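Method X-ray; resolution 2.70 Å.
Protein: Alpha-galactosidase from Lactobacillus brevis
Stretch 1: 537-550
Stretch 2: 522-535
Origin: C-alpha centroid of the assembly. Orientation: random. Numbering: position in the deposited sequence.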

# COMPACT_ATOMS: atom_id res chain seq x y z
N GLY D 537 -7.30 -35.34 -0.69
CA GLY D 537 -7.99 -36.50 -1.21
C GLY D 537 -7.03 -37.64 -1.44
O GLY D 537 -7.37 -38.80 -1.21
N MSE D 538 -5.84 -37.32 -1.91
CA MSE D 538 -4.86 -38.34 -2.25
C MSE D 538 -4.02 -38.78 -1.05
O MSE D 538 -3.54 -39.91 -1.03
CB MSE D 538 -3.96 -37.85 -3.36
CG MSE D 538 -4.72 -37.38 -4.57
SE MSE D 538 -5.25 -38.88 -5.73
CE MSE D 538 -3.47 -39.54 -6.19
N MSE D 539 -3.84 -37.88 -0.08
CA MSE D 539 -3.05 -38.17 1.11
C MSE D 539 -3.70 -39.25 1.99
O MSE D 539 -3.02 -39.93 2.76
CB MSE D 539 -2.82 -36.91 1.95
CG MSE D 539 -2.15 -35.74 1.22
SE MSE D 539 -0.44 -36.15 0.33
CE MSE D 539 -0.41 -34.60 -0.83
N TYR D 540 -5.02 -39.38 1.89
CA TYR D 540 -5.72 -40.42 2.61
C TYR D 540 -5.16 -41.79 2.23
O TYR D 540 -4.95 -42.64 3.08
CB TYR D 540 -7.20 -40.35 2.30
CG TYR D 540 -8.04 -41.43 2.92
CD1 TYR D 540 -8.25 -42.63 2.26
CD2 TYR D 540 -8.64 -41.25 4.16
CE1 TYR D 540 -9.02 -43.61 2.81
CE2 TYR D 540 -9.42 -42.23 4.72
CZ TYR D 540 -9.61 -43.42 4.04
OH TYR D 540 -10.39 -44.43 4.57
N TYR D 541 -4.89 -41.96 0.94
CA TYR D 541 -4.44 -43.23 0.39
C TYR D 541 -2.93 -43.25 0.24
O TYR D 541 -2.28 -44.23 0.61
CB TYR D 541 -5.05 -43.45 -1.00
CG TYR D 541 -6.55 -43.61 -0.98
CD1 TYR D 541 -7.12 -44.82 -0.62
CD2 TYR D 541 -7.39 -42.56 -1.34
CE1 TYR D 541 -8.48 -44.99 -0.60
CE2 TYR D 541 -8.78 -42.73 -1.32
CZ TYR D 541 -9.30 -43.96 -0.95
OH TYR D 541 -10.65 -44.18 -0.92
N ALA D 542 -2.39 -42.18 -0.34
CA ALA D 542 -0.96 -42.02 -0.60
C ALA D 542 -0.40 -40.92 0.31
O ALA D 542 -0.69 -39.74 0.10
CB ALA D 542 -0.74 -41.65 -2.05
N PRO D 543 0.42 -41.29 1.30
CA PRO D 543 0.82 -40.36 2.37
C PRO D 543 1.75 -39.27 1.87
O PRO D 543 2.01 -38.31 2.59
CB PRO D 543 1.56 -41.26 3.34
CG PRO D 543 2.17 -42.30 2.45
CD PRO D 543 1.11 -42.59 1.42
N GLN D 544 2.25 -39.40 0.65
CA GLN D 544 3.17 -38.39 0.12
C GLN D 544 2.95 -38.14 -1.37
O GLN D 544 2.55 -39.05 -2.09
CB GLN D 544 4.62 -38.78 0.39
CG GLN D 544 5.14 -39.91 -0.45
CD GLN D 544 6.42 -40.44 0.13
OE1 GLN D 544 6.60 -40.46 1.35
NE2 GLN D 544 7.34 -40.87 -0.73
N ALA D 545 3.21 -36.92 -1.81
CA ALA D 545 3.04 -36.60 -3.22
C ALA D 545 4.35 -36.10 -3.80
O ALA D 545 5.20 -35.59 -3.07
CB ALA D 545 1.94 -35.56 -3.39
N TRP D 546 4.54 -36.27 -5.11
CA TRP D 546 5.66 -35.65 -5.82
C TRP D 546 5.32 -34.17 -6.01
O TRP D 546 4.51 -33.81 -6.86
CB TRP D 546 5.90 -36.35 -7.16
CG TRP D 546 7.05 -35.79 -7.95
CD1 TRP D 546 7.04 -35.41 -9.26
CD2 TRP D 546 8.37 -35.51 -7.46
NE1 TRP D 546 8.28 -34.93 -9.63
CE2 TRP D 546 9.11 -34.98 -8.54
CE3 TRP D 546 9.00 -35.67 -6.22
CZ2 TRP D 546 10.45 -34.62 -8.41
CZ3 TRP D 546 10.33 -35.30 -6.10
CH2 TRP D 546 11.04 -34.78 -7.19
N THR D 547 5.95 -33.31 -5.22
CA THR D 547 5.49 -31.93 -5.05
C THR D 547 5.50 -31.09 -6.32
O THR D 547 4.54 -30.37 -6.61
CB THR D 547 6.30 -31.22 -3.97
OG1 THR D 547 6.56 -32.15 -2.91
CG2 THR D 547 5.55 -30.00 -3.41
N SER D 548 6.60 -31.16 -7.06
CA SER D 548 6.70 -30.47 -8.34
C SER D 548 7.67 -31.21 -9.24
O SER D 548 8.62 -31.81 -8.76
CB SER D 548 7.20 -29.03 -8.13
OG SER D 548 7.25 -28.33 -9.36
N ASP D 549 7.42 -31.18 -10.54
CA ASP D 549 8.41 -31.64 -11.50
C ASP D 549 9.62 -30.73 -11.49
O ASP D 549 10.72 -31.14 -11.87
CB ASP D 549 7.82 -31.68 -12.91
CG ASP D 549 7.39 -33.06 -13.30
OD1 ASP D 549 7.84 -34.01 -12.63
OD2 ASP D 549 6.60 -33.19 -14.28
N ASP D 550 9.41 -29.49 -11.07
CA ASP D 550 10.52 -28.57 -10.90
C ASP D 550 11.33 -29.02 -9.68
O ASP D 550 10.85 -28.93 -8.55
CB ASP D 550 10.01 -27.15 -10.72
CG ASP D 550 11.13 -26.13 -10.75
OD1 ASP D 550 12.30 -26.48 -10.48
OD2 ASP D 550 10.85 -24.95 -11.07
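Stretch 2, residues 522-535: VLFESCASGGGRFD

Packing between neighbouring segments is often a matter of fitting small residues where the backbones converge and large ones where they part, and residues 522-535 of this alpha-galactosidase, laid along 537-550, illustrate the principle. The partner begins as an extended strand, 523-526, running in the same general direction as the weakly bonded strand at about 544-546; the axes diverge by 43° and approach to 4.5 Å. Two backbone hydrogen bonds fix the parallel register: Ser526 N donates to Gln544 O (3.0 Å), and Trp546 N to Ser526 O (2.9 Å). Ala545 and Ser526 thus lie side by side, their CA atoms 4.5 Å apart, and their small side chains share one face of the sheet. On the face of Gln544 and Glu525, Gln544 NE2 reaches Glu525 OE2 at 2.6 Å, a short hydrogen bond. Before this pairing, Ala542 CB nestles against Phe524 O (3.1 Å), and Pro543 CG meets Leu523 CD1 at 3.5 Å.

Beyond the strand, the partner turns through a run of glycines, and here the absence of side chains makes the hollow. Gly530 CA comes within 3.5 Å of Asp549 N; a CB on Gly530 would clash with that nitrogen, and one on Gly531 would strike Thr547 O. A water joins the same region, donating to Ser529 O and accepting from Asp549 N.

After the glycines the partner presents a bulky residue, Phe534, to the first stretch. The Phe534 ring takes Met539 CE over one face, 3.7 Å from the ring centroid, while Ala545 CB touches Phe534 CD2 at 3.5 Å. Selenomethionine Met538 reaches between neighbours, its CE 3.5 Å from Ser526 CB and its SE 3.7 Å from Arg533 NE. Finally, Asp535 caps the helix, with OD1 accepting from Met538 N at 3.1 Å.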

# COMPACT_ATOMS: atom_id res chain seq x y z
N VAL D 522 2.47 -51.43 0.68
CA VAL D 522 2.95 -50.73 -0.47
C VAL D 522 2.76 -49.25 -0.22
O VAL D 522 1.66 -48.78 0.06
CB VAL D 522 2.21 -51.16 -1.74
CG1 VAL D 522 2.47 -50.18 -2.88
CG2 VAL D 522 2.59 -52.58 -2.13
N LEU D 523 3.87 -48.52 -0.30
CA LEU D 523 3.90 -47.08 -0.20
C LEU D 523 3.53 -46.49 -1.56
O LEU D 523 4.24 -46.72 -2.54
CB LEU D 523 5.32 -46.66 0.16
CG LEU D 523 5.65 -45.21 0.46
CD1 LEU D 523 4.57 -44.55 1.32
CD2 LEU D 523 7.02 -45.16 1.14
N PHE D 524 2.42 -45.76 -1.63
CA PHE D 524 2.05 -45.05 -2.84
C PHE D 524 2.48 -43.60 -2.74
O PHE D 524 2.07 -42.88 -1.82
CB PHE D 524 0.54 -45.12 -3.10
CG PHE D 524 0.06 -46.46 -3.53
CD1 PHE D 524 -0.44 -47.35 -2.61
CD2 PHE D 524 0.11 -46.84 -4.85
CE1 PHE D 524 -0.87 -48.60 -2.99
CE2 PHE D 524 -0.32 -48.10 -5.24
CZ PHE D 524 -0.81 -48.97 -4.31
N GLU D 525 3.33 -43.18 -3.68
CA GLU D 525 3.62 -41.78 -3.90
C GLU D 525 2.70 -41.31 -5.00
O GLU D 525 2.78 -41.80 -6.11
CB GLU D 525 5.10 -41.52 -4.25
CG GLU D 525 5.45 -40.02 -4.36
CD GLU D 525 6.93 -39.66 -4.05
OE1 GLU D 525 7.43 -38.68 -4.66
OE2 GLU D 525 7.59 -40.32 -3.21
N SER D 526 1.82 -40.38 -4.67
CA SER D 526 0.90 -39.79 -5.64
C SER D 526 1.66 -38.83 -6.58
O SER D 526 2.68 -38.24 -6.19
CB SER D 526 -0.22 -39.08 -4.90
OG SER D 526 -0.33 -37.75 -5.31
N CYS D 527 1.19 -38.69 -7.81
CA CYS D 527 1.87 -37.82 -8.76
C CYS D 527 0.91 -37.32 -9.82
O CYS D 527 -0.06 -37.99 -10.13
CB CYS D 527 3.03 -38.57 -9.42
SG CYS D 527 4.13 -37.55 -10.43
N ALA D 528 1.18 -36.14 -10.36
CA ALA D 528 0.40 -35.59 -11.46
C ALA D 528 1.23 -34.53 -12.17
O ALA D 528 0.98 -33.33 -12.01
CB ALA D 528 -0.91 -34.99 -10.97
N SER D 529 2.21 -34.98 -12.96
CA SER D 529 3.16 -34.07 -13.60
C SER D 529 3.79 -33.20 -12.52
O SER D 529 3.97 -31.99 -12.71
CB SER D 529 2.44 -33.18 -14.63
OG SER D 529 2.26 -33.84 -15.86
N GLY D 530 4.12 -33.81 -11.39
CA GLY D 530 4.49 -33.04 -10.22
C GLY D 530 3.26 -32.84 -9.38
O GLY D 530 2.56 -33.80 -9.09
N GLY D 531 2.96 -31.60 -9.02
CA GLY D 531 1.91 -31.35 -8.03
C GLY D 531 0.53 -30.98 -8.54
O GLY D 531 -0.14 -30.14 -7.95
N GLY D 532 0.09 -31.62 -9.61
CA GLY D 532 -1.18 -31.31 -10.23
C GLY D 532 -2.38 -31.92 -9.54
O GLY D 532 -3.52 -31.68 -9.93
N ARG D 533 -2.15 -32.74 -8.52
CA ARG D 533 -3.24 -33.27 -7.71
C ARG D 533 -2.91 -33.23 -6.24
O ARG D 533 -3.46 -33.99 -5.46
CB ARG D 533 -3.61 -34.69 -8.13
CG ARG D 533 -4.75 -34.76 -9.10
CD ARG D 533 -5.65 -35.91 -8.78
NE ARG D 533 -5.02 -37.21 -9.04
CZ ARG D 533 -5.34 -38.02 -10.05
NH1 ARG D 533 -6.29 -37.66 -10.92
NH2 ARG D 533 -4.71 -39.18 -10.19
N PHE D 534 -2.02 -32.33 -5.86
CA PHE D 534 -1.50 -32.29 -4.51
C PHE D 534 -2.59 -31.91 -3.51
O PHE D 534 -2.72 -30.73 -3.16
CB PHE D 534 -0.36 -31.27 -4.45
CG PHE D 534 0.53 -31.44 -3.27
CD1 PHE D 534 0.17 -30.94 -2.05
CD2 PHE D 534 1.74 -32.11 -3.40
CE1 PHE D 534 0.99 -31.10 -0.97
CE2 PHE D 534 2.57 -32.29 -2.33
CZ PHE D 534 2.21 -31.78 -1.11
N ASP D 535 -3.35 -32.89 -3.03
CA ASP D 535 -4.49 -32.58 -2.18
C ASP D 535 -4.85 -33.64 -1.14
O ASP D 535 -4.42 -34.77 -1.20
CB ASP D 535 -5.70 -32.26 -3.04
CG ASP D 535 -6.14 -33.42 -3.89
OD1 ASP D 535 -6.04 -34.59 -3.43
OD2 ASP D 535 -6.59 -33.17 -5.03
O HOH W 1 0.13 -45.67 0.31
O HOH W 2 5.45 -29.85 -11.72